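Local structure of Endonuclease/exonuclease/phosphatase domain-containing protein (Enterococcus faecalis, 3L1W) at residues M1-N7 against L162-D166; Q180-S186 against Y216-K220. The protein is of uncharacterised function but belongs to the endonuclease/exonuclease/phosphatase family and may act as a 3'-5' exonuclease on RNA. All blocks are in the same frame, centred on the assembly; numbering follows the deposited sequence.

Contact 1 (M1-N7 against L162-D166); sequences MKIATYN and LLMGD. With SO4 (sulfate ion), chain G.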
# COMPACT_ATOMS: atom_id res chain seq x y z
N MSE A 1 -3.33 -15.30 -2.40
CA MSE A 1 -4.19 -14.73 -1.38
C MSE A 1 -3.38 -13.75 -0.53
O MSE A 1 -2.26 -14.06 -0.13
CB MSE A 1 -4.77 -15.83 -0.48
CG MSE A 1 -5.63 -15.30 0.66
SE MSE A 1 -6.53 -16.69 1.69
CE MSE A 1 -4.97 -17.68 2.29
N LYS A 2 -3.95 -12.58 -0.28
CA LYS A 2 -3.35 -11.63 0.64
C LYS A 2 -3.96 -11.72 2.04
O LYS A 2 -5.18 -11.76 2.20
CB LYS A 2 -3.43 -10.19 0.09
CG LYS A 2 -2.62 -10.02 -1.19
CD LYS A 2 -2.31 -8.56 -1.50
CE LYS A 2 -1.15 -8.03 -0.65
NZ LYS A 2 -0.56 -6.78 -1.22
N ILE A 3 -3.09 -11.78 3.03
CA ILE A 3 -3.49 -11.93 4.42
C ILE A 3 -2.68 -10.95 5.25
O ILE A 3 -1.60 -10.53 4.84
CB ILE A 3 -3.19 -13.36 4.92
CG1 ILE A 3 -1.68 -13.64 4.85
CG2 ILE A 3 -3.97 -14.39 4.08
CD1 ILE A 3 -1.25 -15.02 5.33
N ALA A 4 -3.18 -10.60 6.42
CA ALA A 4 -2.46 -9.64 7.25
C ALA A 4 -2.75 -9.86 8.72
O ALA A 4 -3.72 -10.52 9.09
CB ALA A 4 -2.84 -8.22 6.86
N THR A 5 -1.89 -9.29 9.56
CA THR A 5 -2.15 -9.22 10.99
C THR A 5 -1.90 -7.77 11.43
O THR A 5 -1.00 -7.11 10.92
CB THR A 5 -1.31 -10.24 11.79
OG1 THR A 5 -1.56 -10.08 13.19
CG2 THR A 5 0.19 -10.05 11.52
N TYR A 6 -2.71 -7.28 12.36
CA TYR A 6 -2.61 -5.88 12.75
C TYR A 6 -3.06 -5.74 14.20
O TYR A 6 -4.23 -5.98 14.53
CB TYR A 6 -3.50 -5.04 11.83
CG TYR A 6 -3.32 -3.53 11.87
CD1 TYR A 6 -2.19 -2.94 12.43
CD2 TYR A 6 -4.29 -2.70 11.31
CE1 TYR A 6 -2.03 -1.56 12.43
CE2 TYR A 6 -4.14 -1.33 11.31
CZ TYR A 6 -3.02 -0.76 11.87
OH TYR A 6 -2.90 0.62 11.85
N ASN A 7 -2.12 -5.39 15.07
CA ASN A 7 -2.44 -5.03 16.43
C ASN A 7 -2.81 -3.56 16.40
O ASN A 7 -1.96 -2.71 16.13
CB ASN A 7 -1.22 -5.28 17.34
CG ASN A 7 -1.48 -4.92 18.79
OD1 ASN A 7 -2.18 -3.95 19.09
ND2 ASN A 7 -0.91 -5.69 19.70
N LEU A 162 -2.02 -20.87 9.03
CA LEU A 162 -1.45 -19.52 9.14
C LEU A 162 -1.52 -19.14 10.62
O LEU A 162 -2.61 -18.98 11.18
CB LEU A 162 -2.24 -18.51 8.31
CG LEU A 162 -2.35 -18.81 6.81
CD1 LEU A 162 -3.41 -17.93 6.14
CD2 LEU A 162 -1.00 -18.66 6.14
N LEU A 163 -0.35 -19.03 11.24
CA LEU A 163 -0.24 -18.69 12.65
C LEU A 163 0.22 -17.24 12.71
O LEU A 163 1.38 -16.94 12.42
CB LEU A 163 0.79 -19.62 13.32
CG LEU A 163 1.12 -19.41 14.80
CD1 LEU A 163 -0.05 -19.81 15.69
CD2 LEU A 163 2.38 -20.21 15.19
N MSE A 164 -0.70 -16.34 13.06
CA MSE A 164 -0.47 -14.91 12.81
C MSE A 164 -0.77 -14.08 14.03
O MSE A 164 -1.80 -14.26 14.66
CB MSE A 164 -1.39 -14.42 11.69
CG MSE A 164 -1.55 -15.37 10.55
SE MSE A 164 -2.84 -14.71 9.24
CE MSE A 164 -1.81 -13.23 8.59
N GLY A 165 0.10 -13.14 14.34
CA GLY A 165 -0.25 -12.18 15.36
C GLY A 165 0.93 -11.58 16.10
O GLY A 165 2.06 -11.56 15.63
N ASP A 166 0.62 -11.09 17.29
CA ASP A 166 1.57 -10.39 18.12
C ASP A 166 2.15 -11.37 19.13
O ASP A 166 1.48 -11.77 20.09
CB ASP A 166 0.85 -9.23 18.80
CG ASP A 166 1.77 -8.40 19.67
OD1 ASP A 166 2.91 -8.83 19.96
OD2 ASP A 166 1.33 -7.30 20.08
S SO4 G . -6.63 -10.97 -2.21
O1 SO4 G . -6.89 -9.69 -1.54
O2 SO4 G . -7.77 -11.26 -3.08
O3 SO4 G . -5.42 -10.85 -3.01
O4 SO4 G . -6.49 -12.03 -1.22
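N7 and D166 meet at the end of the two-sheet sandwich where relatives in the DNase I-like clan have their catalytic pocket. ND2 of N7 donates a bent 2.8 Å hydrogen bond to OD2 of D166, using the anti lone pair of that oxygen. The amide and carboxylate planes are turned 55° apart, and the acceptor lies somewhat tilted from the amide plane. ND2 also serves OE2 of E43 while OD1 of N7 takes the amide of R9, which fixes the flip of the amide. D166 OD1 accepts from N168 N within the GDFN sequence, and H242 touches both N7 and D166, a grouping consistent with the family's metal- and phosphate-handling site.

Behind this end, strands 2-7 and 162-164 belong to different sheets; their axes pass 8.4 Å apart and only 24° from parallel, so side chains rather than backbone bonds join them. I3 and L162 reach tip to tip, CD1 to CD1 at 3.7 Å; chi1 of I3 near 62° sets CG1 between backbone N and carbonyl carbon and sends CD1 across the gap. Selenomethionine M164 bends at chi3, laying CE against A4 O at 3.4 Å and I3 CD1 at 3.8 Å. T5 OG1, hydrogen-bonded to Q42 NE2, sits 3.3 Å from CA of G165, where the chain turns its corner with backbone angles suited to glycine. At the other end, K2 N donates a 2.8 Å, nearly straight hydrogen bond to O4 of a sulfate also held by S37 and K82.

Contact 2 (Q180-S186 against Y216-K220); sequences QKKFQDS and YIYVK. With SO4 (sulfate ion), chain J.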
# COMPACT_ATOMS: atom_id res chain seq x y z
N GLN A 180 9.02 -22.88 15.28
CA GLN A 180 9.75 -23.22 14.07
C GLN A 180 9.96 -24.73 13.85
O GLN A 180 10.42 -25.15 12.79
CB GLN A 180 11.06 -22.44 14.01
CG GLN A 180 10.81 -20.95 13.79
CD GLN A 180 12.04 -20.09 14.01
OE1 GLN A 180 13.17 -20.59 14.01
NE2 GLN A 180 11.82 -18.78 14.21
N LYS A 181 9.61 -25.53 14.85
CA LYS A 181 9.58 -26.98 14.66
C LYS A 181 8.57 -27.34 13.56
O LYS A 181 8.77 -28.30 12.82
CB LYS A 181 9.22 -27.70 15.96
CG LYS A 181 10.18 -27.45 17.12
CD LYS A 181 11.42 -28.30 17.00
CE LYS A 181 12.19 -28.34 18.31
NZ LYS A 181 13.12 -29.50 18.39
N LYS A 182 7.48 -26.57 13.46
CA LYS A 182 6.41 -26.88 12.51
C LYS A 182 6.14 -25.79 11.47
O LYS A 182 5.57 -26.08 10.41
CB LYS A 182 5.10 -27.22 13.24
CG LYS A 182 5.14 -28.53 14.02
CD LYS A 182 3.84 -28.77 14.77
CE LYS A 182 3.95 -29.97 15.71
NZ LYS A 182 4.14 -31.24 14.98
N PHE A 183 6.53 -24.55 11.76
CA PHE A 183 6.20 -23.41 10.91
C PHE A 183 7.44 -22.70 10.41
O PHE A 183 8.52 -22.82 11.01
CB PHE A 183 5.37 -22.37 11.68
CG PHE A 183 4.00 -22.84 12.08
CD1 PHE A 183 2.89 -22.54 11.29
CD2 PHE A 183 3.81 -23.59 13.23
CE1 PHE A 183 1.63 -22.99 11.65
CE2 PHE A 183 2.55 -24.03 13.59
CZ PHE A 183 1.46 -23.73 12.80
N GLN A 184 7.29 -21.93 9.34
CA GLN A 184 8.35 -21.05 8.87
C GLN A 184 7.92 -19.59 8.94
O GLN A 184 6.76 -19.28 8.68
CB GLN A 184 8.72 -21.38 7.42
CG GLN A 184 9.28 -22.76 7.22
CD GLN A 184 9.74 -22.96 5.78
OE1 GLN A 184 8.93 -23.05 4.86
NE2 GLN A 184 11.06 -23.04 5.59
N ASP A 185 8.85 -18.71 9.30
CA ASP A 185 8.58 -17.28 9.30
C ASP A 185 8.51 -16.77 7.86
O ASP A 185 9.51 -16.76 7.15
CB ASP A 185 9.68 -16.54 10.08
CG ASP A 185 9.43 -15.05 10.17
OD1 ASP A 185 8.54 -14.53 9.47
OD2 ASP A 185 10.15 -14.38 10.95
N SER A 186 7.31 -16.37 7.45
CA SER A 186 7.08 -15.96 6.06
C SER A 186 8.02 -14.86 5.54
O SER A 186 8.33 -14.82 4.36
CB SER A 186 5.63 -15.54 5.87
OG SER A 186 5.33 -14.38 6.64
N TYR A 216 4.31 -11.43 13.74
CA TYR A 216 4.78 -12.47 12.83
C TYR A 216 3.65 -13.11 12.04
O TYR A 216 2.51 -13.20 12.52
CB TYR A 216 5.49 -13.58 13.62
CG TYR A 216 6.78 -13.12 14.25
CD1 TYR A 216 8.00 -13.39 13.66
CD2 TYR A 216 6.76 -12.40 15.44
CE1 TYR A 216 9.19 -12.95 14.23
CE2 TYR A 216 7.94 -11.94 16.01
CZ TYR A 216 9.14 -12.23 15.41
OH TYR A 216 10.30 -11.78 15.99
N ILE A 217 3.99 -13.56 10.84
CA ILE A 217 3.12 -14.43 10.07
C ILE A 217 3.89 -15.71 9.82
O ILE A 217 4.81 -15.75 9.00
CB ILE A 217 2.67 -13.77 8.75
CG1 ILE A 217 1.83 -12.53 9.04
CG2 ILE A 217 1.88 -14.77 7.89
CD1 ILE A 217 1.36 -11.80 7.75
N TYR A 218 3.52 -16.76 10.55
CA TYR A 218 4.15 -18.07 10.41
C TYR A 218 3.28 -18.96 9.53
O TYR A 218 2.04 -18.94 9.64
CB TYR A 218 4.33 -18.73 11.79
CG TYR A 218 5.62 -18.35 12.48
CD1 TYR A 218 6.81 -18.98 12.14
CD2 TYR A 218 5.65 -17.41 13.51
CE1 TYR A 218 8.01 -18.66 12.77
CE2 TYR A 218 6.84 -17.08 14.16
CZ TYR A 218 8.01 -17.71 13.78
OH TYR A 218 9.20 -17.41 14.41
N VAL A 219 3.91 -19.74 8.66
CA VAL A 219 3.16 -20.55 7.71
C VAL A 219 3.54 -22.02 7.76
O VAL A 219 4.69 -22.38 8.02
CB VAL A 219 3.32 -20.01 6.26
CG1 VAL A 219 2.84 -18.56 6.18
CG2 VAL A 219 4.76 -20.13 5.80
N LYS A 220 2.54 -22.86 7.53
CA LYS A 220 2.76 -24.29 7.33
C LYS A 220 1.88 -24.73 6.17
O LYS A 220 0.66 -24.58 6.22
CB LYS A 220 2.41 -25.10 8.58
CG LYS A 220 2.31 -26.62 8.36
CD LYS A 220 1.56 -27.26 9.50
CE LYS A 220 1.12 -28.69 9.18
NZ LYS A 220 -0.07 -28.72 8.28
S SO4 J . 4.48 -33.30 17.73
O1 SO4 J . 3.82 -32.24 18.50
O2 SO4 J . 3.70 -33.62 16.54
O3 SO4 J . 5.82 -32.85 17.34
O4 SO4 J . 4.61 -34.50 18.56
O HOH W 1 6.54 -12.69 9.88
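Q180 reaches Y218 with its amide, NE2 donating a nearly straight 3.0 Å hydrogen bond to OH from the edge of the ring; amide and ring planes stand 38° apart. That hydroxyl is also bonded to H176 ND1. K182 turns outward, its NZ donating a 2.9 Å hydrogen bond to O2 of a sulfate that H153 also binds. F183 points inward: its CB lies 3.7 Å from CD1 of Y218, while its ring meets the V219 carbonyl and K220 CB obliquely and packs on T161 and L163.

Q184 begins the short edge strand 184-185, antiparallel to 216-220 in the second sheet of the sandwich. It forms a hydrogen-bonded pair with V219, its N bonding V219 O at 3.0 Å and its O accepting from V219 N at 2.9 Å. D185 forms the next, non-hydrogen-bonded pair with Y218. Its OD2, salt-bridged to K187, sits at the edge of the Y216 ring, 3.6 Å from CD1, and a water donates to its OD1 and accepts from I217 N. S186 grips I217 O twice, by N at 3.0 Å and by OG at 2.8 Å; chi1 of 64° curls the hydroxyl back to that carbonyl, which it approaches 21° off its plane.

Overall arrangement
The two contacts come in series along the chain: contact 1 closes at D166 before contact 2 opens at Q180, and their centres are about 12 Å apart. They are joined through neighbouring antiparallel strands 161-164 and 215-220 of one sheet, where L163 O probably accepts a hydrogen bond from Y218 N, and G165 O one from Y216 N. Contact 1 bridges this sheet to the other across the buried core, whereas contact 2 adds strand 184-185, outermost on that side within this chain. Side chains of I217 and V219 pack on M164 and L162. Strand 161-164, leading to D166 at the probable active-site end, lies between strands 126-132 and 215-220 and faces strand 2-7.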